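Local coordinates for hypothetical protein PH1948 (Pyrococcus horikoshii, PDB 1WY7) that binds S-adenosyl-L-homocysteine in a methyltransferase fold and is probably an S-adenosylmethionine-dependent RNA methyltransferase, at residues F167-E178 with R192-V203. Residues are numbered along the deposited sequence; the frame is centred on the assembly and turned at random.
Sequences FVVTHRLTTKIE and RITVDIYRFSKV
Thr170 and His171 both face Arg199, forming a classic beta bulge in the antiparallel hairpin that closes one side of the seven-stranded methyltransferase sheet; 167-178 lies at its edge and 192-203 is bonded on its other side to strand 143-149. At the bulge, Thr170 N donates to Arg199 O, and Arg199 N to His171 O. Arg199 suits this place because its long chain can run past both the Thr170 and His171 side chains and still present a flat donor. From CB, which lies 3.9 Å from His171 CB, it runs straight out (CG opposite the backbone N, chi1 178°); CG passes Thr170 OG1, CD rests 3.5 Å from His171 ND1, and NH2 gives an in-plane bond of 2.8 Å to Thr170 OG1. That oxygen is also hydrogen-bonded to His171 ND1, at the imidazole edge, while Arg199 NE and NH1 reach Tyr145 and Asp47, fixing the guanidinium's rotation.

On the opposite face, which packs partly on helix 152-164, the aliphatic part of Arg172 lies over the Tyr198 ring, CG 4.2 Å from its centroid, before the chain bends at chi3. Asp196, buried, accepts a bond from Thr174 OG1 through OD2 and salt-bridges Arg155 through OD1, so both its oxygens are satisfied.

Phe167, buried, offers a broad apolar face: Lys202 CB stands 3.9 Å from its ring centroid, over the face, in a CH-pi contact, and the ring also stacks with Phe138. Cut back to alanine, Phe167 would no longer have a ring for the Lys202 methylenes and Phe138 to pack against, and a gap would probably open beside Phe200 CB. At the hairpin's other end, beta-branched Ile177 and Ile193 press together unusually tightly, CG1 to CG1 at 3.4 Å.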
ATOM      1  N   PHE A 167       3.781   2.041  18.081  1.00 36.35           N
ATOM      2  CA  PHE A 167       2.666   1.381  17.394  1.00 35.96           C
ATOM      3  C   PHE A 167       2.592  -0.107  17.711  1.00 35.25           C
ATOM      4  O   PHE A 167       3.607  -0.764  17.946  1.00 36.68           O
ATOM      5  CB  PHE A 167       2.777   1.559  15.866  1.00 34.13           C
ATOM      6  CG  PHE A 167       2.348   2.920  15.376  1.00 34.66           C
ATOM      7  CD1 PHE A 167       3.122   4.052  15.641  1.00 34.67           C
ATOM      8  CD2 PHE A 167       1.153   3.074  14.679  1.00 33.37           C
ATOM      9  CE1 PHE A 167       2.705   5.315  15.223  1.00 33.53           C
ATOM     10  CE2 PHE A 167       0.727   4.331  14.258  1.00 33.14           C
ATOM     11  CZ  PHE A 167       1.502   5.454  14.530  1.00 34.04           C
ATOM     12  N   VAL A 168       1.378  -0.634  17.715  1.00 35.82           N
ATOM     13  CA  VAL A 168       1.160  -2.048  17.968  1.00 35.44           C
ATOM     14  C   VAL A 168       0.372  -2.673  16.830  1.00 34.20           C
ATOM     15  O   VAL A 168      -0.503  -2.035  16.241  1.00 31.98           O
ATOM     16  CB  VAL A 168       0.372  -2.284  19.256  1.00 35.38           C
ATOM     17  CG1 VAL A 168       1.308  -2.299  20.426  1.00 37.77           C
ATOM     18  CG2 VAL A 168      -0.680  -1.207  19.416  1.00 34.78           C
ATOM     19  N   VAL A 169       0.700  -3.920  16.525  1.00 33.31           N
ATOM     20  CA  VAL A 169       0.014  -4.659  15.482  1.00 33.46           C
ATOM     21  C   VAL A 169      -1.311  -5.146  16.072  1.00 34.43           C
ATOM     22  O   VAL A 169      -1.314  -5.819  17.107  1.00 35.18           O
ATOM     23  CB  VAL A 169       0.855  -5.886  15.031  1.00 32.45           C
ATOM     24  CG1 VAL A 169       0.046  -6.776  14.069  1.00 29.29           C
ATOM     25  CG2 VAL A 169       2.128  -5.406  14.360  1.00 31.56           C
ATOM     26  N   THR A 170      -2.428  -4.793  15.439  1.00 33.62           N
ATOM     27  CA  THR A 170      -3.737  -5.243  15.920  1.00 32.73           C
ATOM     28  C   THR A 170      -4.251  -6.412  15.059  1.00 32.74           C
ATOM     29  O   THR A 170      -5.009  -7.265  15.532  1.00 31.45           O
ATOM     30  CB  THR A 170      -4.783  -4.113  15.875  1.00 31.55           C
ATOM     31  OG1 THR A 170      -4.977  -3.701  14.519  1.00 30.40           O
ATOM     32  CG2 THR A 170      -4.324  -2.925  16.703  1.00 28.84           C
ATOM     33  N   HIS A 171      -3.830  -6.441  13.794  1.00 29.87           N
ATOM     34  CA  HIS A 171      -4.237  -7.496  12.871  1.00 28.88           C
ATOM     35  C   HIS A 171      -3.097  -7.853  11.948  1.00 28.45           C
ATOM     36  O   HIS A 171      -2.286  -7.000  11.586  1.00 29.32           O
ATOM     37  CB  HIS A 171      -5.399  -7.054  11.985  1.00 25.85           C
ATOM     38  CG  HIS A 171      -6.637  -6.680  12.731  1.00 25.30           C
ATOM     39  ND1 HIS A 171      -6.735  -5.525  13.474  1.00 22.58           N
ATOM     40  CD2 HIS A 171      -7.851  -7.276  12.799  1.00 24.19           C
ATOM     41  CE1 HIS A 171      -7.960  -5.422  13.963  1.00 25.36           C
ATOM     42  NE2 HIS A 171      -8.656  -6.474  13.566  1.00 26.77           N
ATOM     43  N   ARG A 172      -3.037  -9.117  11.564  1.00 28.44           N
ATOM     44  CA  ARG A 172      -2.028  -9.593  10.629  1.00 28.39           C
ATOM     45  C   ARG A 172      -2.662 -10.752   9.873  1.00 29.04           C
ATOM     46  O   ARG A 172      -2.938 -11.802  10.455  1.00 29.50           O
ATOM     47  CB  ARG A 172      -0.755 -10.077  11.343  1.00 28.16           C
ATOM     48  CG  ARG A 172       0.376 -10.459  10.367  1.00 27.22           C
ATOM     49  CD  ARG A 172       1.534 -11.198  11.034  1.00 29.86           C
ATOM     50  NE  ARG A 172       1.230 -12.614  11.228  1.00 33.36           N
ATOM     51  CZ  ARG A 172       1.950 -13.452  11.969  1.00 36.45           C
ATOM     52  NH1 ARG A 172       1.584 -14.723  12.077  1.00 37.93           N
ATOM     53  NH2 ARG A 172       3.031 -13.025  12.612  1.00 35.74           N
ATOM     54  N   LEU A 173      -2.914 -10.548   8.586  1.00 30.52           N
ATOM     55  CA  LEU A 173      -3.505 -11.581   7.752  1.00 30.35           C
ATOM     56  C   LEU A 173      -2.424 -12.105   6.830  1.00 31.75           C
ATOM     57  O   LEU A 173      -1.663 -11.330   6.245  1.00 31.60           O
ATOM     58  CB  LEU A 173      -4.666 -11.024   6.923  1.00 30.12           C
ATOM     59  CG  LEU A 173      -5.735 -10.147   7.595  1.00 30.95           C
ATOM     60  CD1 LEU A 173      -6.987 -10.207   6.738  1.00 31.39           C
ATOM     61  CD2 LEU A 173      -6.043 -10.596   9.017  1.00 27.55           C
ATOM     62  N   THR A 174      -2.355 -13.421   6.692  1.00 32.32           N
ATOM     63  CA  THR A 174      -1.349 -14.017   5.835  1.00 33.19           C
ATOM     64  C   THR A 174      -1.968 -14.630   4.579  1.00 36.77           C
ATOM     65  O   THR A 174      -2.933 -15.399   4.660  1.00 36.64           O
ATOM     66  CB  THR A 174      -0.555 -15.077   6.610  1.00 33.24           C
ATOM     67  OG1 THR A 174      -0.105 -14.509   7.848  1.00 30.40           O
ATOM     68  CG2 THR A 174       0.650 -15.545   5.806  1.00 31.00           C
ATOM     69  N   THR A 175      -1.425 -14.257   3.420  1.00 37.63           N
ATOM     70  CA  THR A 175      -1.890 -14.753   2.122  1.00 40.67           C
ATOM     71  C   THR A 175      -0.745 -14.921   1.143  1.00 41.87           C
ATOM     72  O   THR A 175       0.323 -14.333   1.299  1.00 41.08           O
ATOM     73  CB  THR A 175      -2.889 -13.805   1.411  1.00 42.22           C
ATOM     74  OG1 THR A 175      -2.619 -12.454   1.795  1.00 44.81           O
ATOM     75  CG2 THR A 175      -4.326 -14.182   1.722  1.00 45.80           C
ATOM     76  N   LYS A 176      -0.995 -15.716   0.112  1.00 43.04           N
ATOM     77  CA  LYS A 176      -0.011 -15.965  -0.927  1.00 44.54           C
ATOM     78  C   LYS A 176      -0.405 -15.133  -2.130  1.00 44.34           C
ATOM     79  O   LYS A 176      -1.571 -15.119  -2.527  1.00 44.55           O
ATOM     80  CB  LYS A 176      -0.019 -17.445  -1.319  1.00 45.81           C
ATOM     81  CG  LYS A 176      -0.247 -18.378  -0.141  1.00 50.83           C
ATOM     82  CD  LYS A 176      -0.096 -19.849  -0.513  1.00 52.84           C
ATOM     83  CE  LYS A 176       1.367 -20.253  -0.579  1.00 54.88           C
ATOM     84  NZ  LYS A 176       1.530 -21.725  -0.729  1.00 56.44           N
ATOM     85  N   ILE A 177       0.550 -14.419  -2.705  1.00 43.83           N
ATOM     86  CA  ILE A 177       0.252 -13.623  -3.887  1.00 43.49           C
ATOM     87  C   ILE A 177       1.079 -14.152  -5.038  1.00 44.29           C
ATOM     88  O   ILE A 177       2.033 -14.901  -4.837  1.00 43.55           O
ATOM     89  CB  ILE A 177       0.585 -12.128  -3.689  1.00 42.09           C
ATOM     90  CG1 ILE A 177       2.087 -11.945  -3.424  1.00 39.03           C
ATOM     91  CG2 ILE A 177      -0.259 -11.562  -2.545  1.00 42.49           C
ATOM     92  CD1 ILE A 177       2.517 -10.485  -3.345  1.00 35.39           C
ATOM     93  N   GLU A 178       0.704 -13.770  -6.247  1.00 45.78           N
ATOM     94  CA  GLU A 178       1.436 -14.195  -7.420  1.00 48.53           C
ATOM     95  C   GLU A 178       1.789 -12.970  -8.233  1.00 47.73           C
ATOM     96  O   GLU A 178       0.912 -12.241  -8.690  1.00 47.15           O
ATOM     97  CB  GLU A 178       0.589 -15.162  -8.250  1.00 50.71           C
ATOM     98  CG  GLU A 178       0.187 -16.402  -7.475  1.00 54.93           C
ATOM     99  CD  GLU A 178      -0.568 -17.404  -8.316  1.00 57.57           C
ATOM    100  OE1 GLU A 178      -1.642 -17.052  -8.851  1.00 58.78           O
ATOM    101  OE2 GLU A 178      -0.085 -18.550  -8.439  1.00 60.02           O
ATOM    102  N   ARG A 192       5.363 -16.730  -6.745  1.00 54.98           N
ATOM    103  CA  ARG A 192       4.429 -16.917  -5.637  1.00 54.31           C
ATOM    104  C   ARG A 192       5.091 -16.745  -4.276  1.00 51.84           C
ATOM    105  O   ARG A 192       5.882 -17.589  -3.854  1.00 53.35           O
ATOM    106  CB  ARG A 192       3.786 -18.311  -5.706  1.00 57.82           C
ATOM    107  CG  ARG A 192       2.839 -18.526  -6.885  1.00 61.76           C
ATOM    108  CD  ARG A 192       3.593 -18.838  -8.176  1.00 66.95           C
ATOM    109  NE  ARG A 192       3.701 -20.274  -8.436  1.00 68.53           N
ATOM    110  CZ  ARG A 192       2.654 -21.079  -8.607  1.00 70.27           C
ATOM    111  NH1 ARG A 192       1.422 -20.589  -8.543  1.00 70.33           N
ATOM    112  NH2 ARG A 192       2.835 -22.373  -8.846  1.00 70.62           N
ATOM    113  N   ILE A 193       4.773 -15.651  -3.593  1.00 46.18           N
ATOM    114  CA  ILE A 193       5.327 -15.404  -2.267  1.00 42.63           C
ATOM    115  C   ILE A 193       4.214 -15.289  -1.241  1.00 39.08           C
ATOM    116  O   ILE A 193       3.062 -15.045  -1.576  1.00 35.89           O
ATOM    117  CB  ILE A 193       6.138 -14.084  -2.175  1.00 42.40           C
ATOM    118  CG1 ILE A 193       5.322 -12.942  -2.768  1.00 43.68           C
ATOM    119  CG2 ILE A 193       7.486 -14.237  -2.841  1.00 44.31           C
ATOM    120  CD1 ILE A 193       5.841 -11.564  -2.390  1.00 45.88           C
ATOM    121  N   THR A 194       4.580 -15.451   0.021  1.00 36.90           N
ATOM    122  CA  THR A 194       3.623 -15.349   1.090  1.00 35.09           C
ATOM    123  C   THR A 194       3.879 -14.047   1.822  1.00 34.56           C
ATOM    124  O   THR A 194       4.997 -13.789   2.263  1.00 35.64           O
ATOM    125  CB  THR A 194       3.775 -16.513   2.043  1.00 35.44           C
ATOM    126  OG1 THR A 194       3.671 -17.729   1.295  1.00 35.38           O
ATOM    127  CG2 THR A 194       2.693 -16.464   3.114  1.00 32.68           C
ATOM    128  N   VAL A 195       2.846 -13.219   1.933  1.00 31.30           N
ATOM    129  CA  VAL A 195       2.977 -11.942   2.616  1.00 28.39           C
ATOM    130  C   VAL A 195       1.996 -11.822   3.784  1.00 29.26           C
ATOM    131  O   VAL A 195       1.004 -12.551   3.864  1.00 26.31           O
ATOM    132  CB  VAL A 195       2.712 -10.733   1.643  1.00 28.97           C
ATOM    133  CG1 VAL A 195       3.760 -10.696   0.524  1.00 26.68           C
ATOM    134  CG2 VAL A 195       1.315 -10.838   1.036  1.00 25.36           C
ATOM    135  N   ASP A 196       2.305 -10.902   4.692  1.00 27.18           N
ATOM    136  CA  ASP A 196       1.460 -10.603   5.833  1.00 27.62           C
ATOM    137  C   ASP A 196       0.907  -9.213   5.557  1.00 27.57           C
ATOM    138  O   ASP A 196       1.629  -8.327   5.080  1.00 27.89           O
ATOM    139  CB  ASP A 196       2.263 -10.532   7.139  1.00 28.41           C
ATOM    140  CG  ASP A 196       2.747 -11.881   7.609  1.00 31.44           C
ATOM    141  OD1 ASP A 196       3.905 -11.946   8.066  1.00 29.75           O
ATOM    142  OD2 ASP A 196       1.982 -12.866   7.529  1.00 28.58           O
ATOM    143  N   ILE A 197      -0.372  -9.031   5.842  1.00 27.12           N
ATOM    144  CA  ILE A 197      -1.010  -7.737   5.694  1.00 25.99           C
ATOM    145  C   ILE A 197      -1.174  -7.280   7.145  1.00 27.22           C
ATOM    146  O   ILE A 197      -1.861  -7.933   7.941  1.00 27.57           O
ATOM    147  CB  ILE A 197      -2.382  -7.867   5.006  1.00 24.93           C
ATOM    148  CG1 ILE A 197      -2.193  -8.463   3.610  1.00 23.35           C
ATOM    149  CG2 ILE A 197      -3.062  -6.507   4.947  1.00 23.51           C
ATOM    150  CD1 ILE A 197      -3.476  -8.659   2.845  1.00 23.16           C
ATOM    151  N   TYR A 198      -0.516  -6.181   7.497  1.00 26.56           N
ATOM    152  CA  TYR A 198      -0.570  -5.670   8.860  1.00 26.42           C
ATOM    153  C   TYR A 198      -1.463  -4.468   9.039  1.00 26.40           C
ATOM    154  O   TYR A 198      -1.692  -3.702   8.112  1.00 28.53           O
ATOM    155  CB  TYR A 198       0.815  -5.209   9.349  1.00 23.95           C
ATOM    156  CG  TYR A 198       1.870  -6.263   9.547  1.00 24.33           C
ATOM    157  CD1 TYR A 198       2.632  -6.733   8.474  1.00 23.09           C
ATOM    158  CD2 TYR A 198       2.158  -6.749  10.825  1.00 24.03           C
ATOM    159  CE1 TYR A 198       3.663  -7.662   8.673  1.00 22.53           C
ATOM    160  CE2 TYR A 198       3.185  -7.675  11.032  1.00 21.39           C
ATOM    161  CZ  TYR A 198       3.926  -8.124   9.951  1.00 20.06           C
ATOM    162  OH  TYR A 198       4.896  -9.074  10.147  1.00 22.81           O
ATOM    163  N   ARG A 199      -1.944  -4.313  10.265  1.00 27.42           N
ATOM    164  CA  ARG A 199      -2.716  -3.154  10.663  1.00 27.67           C
ATOM    165  C   ARG A 199      -2.036  -2.713  11.954  1.00 29.42           C
ATOM    166  O   ARG A 199      -2.014  -3.466  12.928  1.00 30.73           O
ATOM    167  CB  ARG A 199      -4.165  -3.478  10.971  1.00 27.40           C
ATOM    168  CG  ARG A 199      -4.890  -2.210  11.425  1.00 27.04           C
ATOM    169  CD  ARG A 199      -6.325  -2.425  11.809  1.00 29.00           C
ATOM    170  NE  ARG A 199      -6.946  -1.144  12.143  1.00 30.37           N
ATOM    171  CZ  ARG A 199      -6.962  -0.609  13.360  1.00 30.88           C
ATOM    172  NH1 ARG A 199      -7.550   0.568  13.547  1.00 25.80           N
ATOM    173  NH2 ARG A 199      -6.409  -1.257  14.390  1.00 26.72           N
ATOM    174  N   PHE A 200      -1.459  -1.518  11.944  1.00 29.35           N
ATOM    175  CA  PHE A 200      -0.766  -0.962  13.105  1.00 29.60           C
ATOM    176  C   PHE A 200      -1.652   0.143  13.686  1.00 32.64           C
ATOM    177  O   PHE A 200      -2.308   0.869  12.942  1.00 30.44           O
ATOM    178  CB  PHE A 200       0.570  -0.330  12.686  1.00 25.83           C
ATOM    179  CG  PHE A 200       1.517  -1.276  11.989  1.00 25.18           C
ATOM    180  CD1 PHE A 200       2.389  -2.068  12.715  1.00 24.90           C
ATOM    181  CD2 PHE A 200       1.586  -1.309  10.601  1.00 23.45           C
ATOM    182  CE1 PHE A 200       3.326  -2.878  12.074  1.00 25.10           C
ATOM    183  CE2 PHE A 200       2.517  -2.110   9.949  1.00 23.39           C
ATOM    184  CZ  PHE A 200       3.389  -2.895  10.683  1.00 22.82           C
ATOM    185  N   SER A 201      -1.660   0.273  15.009  1.00 34.82           N
ATOM    186  CA  SER A 201      -2.450   1.300  15.675  1.00 37.78           C
ATOM    187  C   SER A 201      -1.548   1.996  16.697  1.00 40.32           C
ATOM    188  O   SER A 201      -0.812   1.323  17.428  1.00 39.74           O
ATOM    189  CB  SER A 201      -3.645   0.653  16.377  1.00 39.13           C
ATOM    190  OG  SER A 201      -4.491   1.633  16.952  1.00 41.15           O
ATOM    191  N   LYS A 202      -1.591   3.324  16.757  1.00 43.24           N
ATOM    192  CA  LYS A 202      -0.742   4.055  17.705  1.00 48.14           C
ATOM    193  C   LYS A 202      -1.135   3.779  19.159  1.00 49.99           C
ATOM    194  O   LYS A 202      -2.275   4.015  19.554  1.00 49.62           O
ATOM    195  CB  LYS A 202      -0.796   5.564  17.436  1.00 49.53           C
ATOM    196  CG  LYS A 202       0.189   6.348  18.294  1.00 52.72           C
ATOM    197  CD  LYS A 202       0.479   7.735  17.746  1.00 55.40           C
ATOM    198  CE  LYS A 202       1.767   8.280  18.361  1.00 57.10           C
ATOM    199  NZ  LYS A 202       2.172   9.602  17.795  1.00 59.88           N
ATOM    200  N   VAL A 203      -0.180   3.284  19.947  1.00 54.01           N
ATOM    201  CA  VAL A 203      -0.425   2.954  21.355  1.00 57.99           C
ATOM    202  C   VAL A 203      -1.144   4.089  22.077  1.00 60.76           C
ATOM    203  O   VAL A 203      -0.665   5.225  22.110  1.00 59.95           O
ATOM    204  CB  VAL A 203       0.891   2.614  22.086  1.00 58.19           C
ATOM    205  CG1 VAL A 203       0.605   2.271  23.539  1.00 58.16           C
ATOM    206  CG2 VAL A 203       1.573   1.437  21.394  1.00 57.97           C
TER
HETATM  207  O   HOH W   1       4.369 -10.626  13.039  1.00 37.45           O